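Replication protein A (Methanococcus maripaludis, PDB 3E0E) probably binds DNA, and is represented here by one OB-fold domain of a longer chain. Local coordinates at residues K40-K45 and F62-G67. Numbering follows the deposited sequence.
Sequences KSLFLK and FEVKKG
Lys40 reaches across from strand 37-46 and gives its ammonium to the backbone of Phe62, with NZ 3.1 Å from Phe62 O. NZ approaches the oxygen roughly from its far end, at a C=O...N angle of 153° and 20° out of the carbonyl plane. The lysine is far from extended. Its CG is turned to an intermediate chi1 of -136°, and further bends at chi2, chi3 and chi4 bring the chain's end to the loop, NZ closest and CE 4.0 Å from Phe62 O. NZ also donates to Ala60 O, so one ammonium ties together two carbonyls of the connection between strands 49-56 and 69-78. Replacing Lys40 with an alanine would probably leave both carbonyls without this charged donor and let residues 60-62 shift more easily against the strand.

Two residues along the strand the contact turns apolar. Leu42 points its side chain at Val64, and its branched end faces one methyl: Val64 CG1 lies 4.2 Å from Leu42 CD2 and 4.4 Å from Leu42 CD1. The other Val64 methyl, CG2, sits in plane at the edge of the Phe62 ring. A trans chi1 swings that ring away from its own backbone N, and it packs on Ile90 and Ile92. Ile90 also touches Leu42 and Val64, while Ala23 and Val20 of strand 12-29 meet Leu42 and Val64 respectively.

The segment 62-67 thus lies against the barrel in the connection where many OB folds carry a helix; here it is irregular. The chemistry divides the work: loose aliphatic contacts continue the hydrophobic interior, while a lysine at the partly exposed margin bonds to main-chain oxygens, a link that probably helps hold the loop and does not itself depend on the loop's side chains.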
loop_
_atom_site.group_PDB
_atom_site.type_symbol
_atom_site.label_atom_id
_atom_site.label_comp_id
_atom_site.label_asym_id
_atom_site.label_seq_id
_atom_site.Cartn_x
_atom_site.Cartn_y
_atom_site.Cartn_z
ATOM N N LYS A 40 9.556 -0.372 -0.008
ATOM C CA LYS A 40 9.102 0.378 -1.169
ATOM C C LYS A 40 7.821 1.049 -0.687
ATOM O O LYS A 40 6.866 0.367 -0.315
ATOM C CB LYS A 40 8.797 -0.557 -2.345
ATOM C CG LYS A 40 9.323 -0.070 -3.696
ATOM C CD LYS A 40 8.209 0.214 -4.697
ATOM C CE LYS A 40 7.479 -1.047 -5.152
ATOM N NZ LYS A 40 8.039 -1.629 -6.414
ATOM N N SER A 41 7.813 2.377 -0.649
ATOM C CA SER A 41 6.630 3.103 -0.214
ATOM C C SER A 41 5.727 3.466 -1.385
ATOM O O SER A 41 6.195 3.760 -2.485
ATOM C CB SER A 41 7.027 4.383 0.530
ATOM O OG SER A 41 7.787 4.086 1.687
ATOM N N LEU A 42 4.424 3.448 -1.129
ATOM C CA LEU A 42 3.429 3.798 -2.131
ATOM C C LEU A 42 2.494 4.823 -1.522
ATOM O O LEU A 42 2.287 4.836 -0.312
ATOM C CB LEU A 42 2.575 2.585 -2.516
ATOM C CG LEU A 42 3.251 1.329 -3.059
ATOM C CD1 LEU A 42 2.187 0.288 -3.422
ATOM C CD2 LEU A 42 4.084 1.694 -4.270
ATOM N N PHE A 43 1.954 5.708 -2.350
ATOM C CA PHE A 43 0.970 6.643 -1.845
ATOM C C PHE A 43 -0.296 6.180 -2.543
ATOM O O PHE A 43 -0.375 6.167 -3.769
ATOM C CB PHE A 43 1.293 8.093 -2.201
ATOM C CG PHE A 43 0.523 9.081 -1.378
ATOM C CD1 PHE A 43 -0.454 9.882 -1.953
ATOM C CD2 PHE A 43 0.741 9.170 -0.005
ATOM C CE1 PHE A 43 -1.208 10.758 -1.176
ATOM C CE2 PHE A 43 -0.007 10.041 0.782
ATOM C CZ PHE A 43 -0.985 10.837 0.195
ATOM N N LEU A 44 -1.273 5.774 -1.744
ATOM C CA LEU A 44 -2.528 5.237 -2.255
ATOM C C LEU A 44 -3.690 6.186 -2.048
ATOM O O LEU A 44 -3.735 6.912 -1.060
ATOM C CB LEU A 44 -2.810 3.918 -1.547
ATOM C CG LEU A 44 -1.684 2.888 -1.675
ATOM C CD1 LEU A 44 -1.878 1.795 -0.648
ATOM C CD2 LEU A 44 -1.662 2.319 -3.085
ATOM N N LYS A 45 -4.645 6.161 -2.971
ATOM C CA LYS A 45 -5.800 7.039 -2.869
ATOM C C LYS A 45 -7.065 6.414 -3.434
ATOM O O LYS A 45 -7.009 5.642 -4.385
ATOM C CB LYS A 45 -5.529 8.345 -3.629
ATOM C CG LYS A 45 -6.707 9.317 -3.623
ATOM C CD LYS A 45 -6.476 10.542 -4.502
ATOM C CE LYS A 45 -6.512 10.195 -5.984
ATOM N NZ LYS A 45 -6.530 11.416 -6.848
ATOM N N PHE A 62 7.501 -5.955 -6.010
ATOM C CA PHE A 62 6.244 -6.198 -6.710
ATOM C C PHE A 62 6.098 -5.161 -7.826
ATOM O O PHE A 62 6.318 -3.969 -7.605
ATOM C CB PHE A 62 5.072 -6.073 -5.740
ATOM C CG PHE A 62 3.751 -6.431 -6.347
ATOM C CD1 PHE A 62 3.371 -7.759 -6.480
ATOM C CD2 PHE A 62 2.891 -5.438 -6.796
ATOM C CE1 PHE A 62 2.144 -8.094 -7.056
ATOM C CE2 PHE A 62 1.670 -5.761 -7.371
ATOM C CZ PHE A 62 1.295 -7.088 -7.501
ATOM N N GLU A 63 5.728 -5.612 -9.021
ATOM C CA GLU A 63 5.574 -4.700 -10.147
ATOM C C GLU A 63 4.303 -3.866 -10.033
ATOM O O GLU A 63 3.204 -4.337 -10.318
ATOM C CB GLU A 63 5.578 -5.477 -11.471
ATOM C CG GLU A 63 4.523 -6.569 -11.564
ATOM C CD GLU A 63 4.475 -7.235 -12.929
ATOM O OE1 GLU A 63 5.472 -7.882 -13.318
ATOM O OE2 GLU A 63 3.437 -7.107 -13.614
ATOM N N VAL A 64 4.470 -2.619 -9.608
ATOM C CA VAL A 64 3.366 -1.682 -9.450
ATOM C C VAL A 64 3.751 -0.390 -10.152
ATOM O O VAL A 64 4.906 0.033 -10.093
ATOM C CB VAL A 64 3.077 -1.392 -7.958
ATOM C CG1 VAL A 64 2.513 0.014 -7.788
ATOM C CG2 VAL A 64 2.083 -2.402 -7.428
ATOM N N LYS A 65 2.783 0.235 -10.812
ATOM C CA LYS A 65 3.038 1.466 -11.543
ATOM C C LYS A 65 2.029 2.528 -11.133
ATOM O O LYS A 65 0.930 2.209 -10.676
ATOM C CB LYS A 65 2.926 1.191 -13.045
ATOM C CG LYS A 65 3.723 -0.038 -13.485
ATOM C CD LYS A 65 3.194 -0.651 -14.775
ATOM C CE LYS A 65 3.774 -2.049 -14.993
ATOM N NZ LYS A 65 3.193 -2.747 -16.177
ATOM N N LYS A 66 2.411 3.791 -11.278
ATOM C CA LYS A 66 1.508 4.882 -10.945
ATOM C C LYS A 66 0.297 4.742 -11.853
ATOM O O LYS A 66 0.434 4.484 -13.048
ATOM C CB LYS A 66 2.183 6.234 -11.182
ATOM C CG LYS A 66 1.238 7.424 -11.066
ATOM C CD LYS A 66 1.974 8.736 -11.276
ATOM C CE LYS A 66 1.008 9.912 -11.321
ATOM N NZ LYS A 66 0.149 10.001 -10.103
ATOM N N GLY A 67 -0.888 4.903 -11.281
ATOM C CA GLY A 67 -2.100 4.774 -12.065
ATOM C C GLY A 67 -2.769 3.425 -11.877
ATOM O O GLY A 67 -3.973 3.281 -12.122
#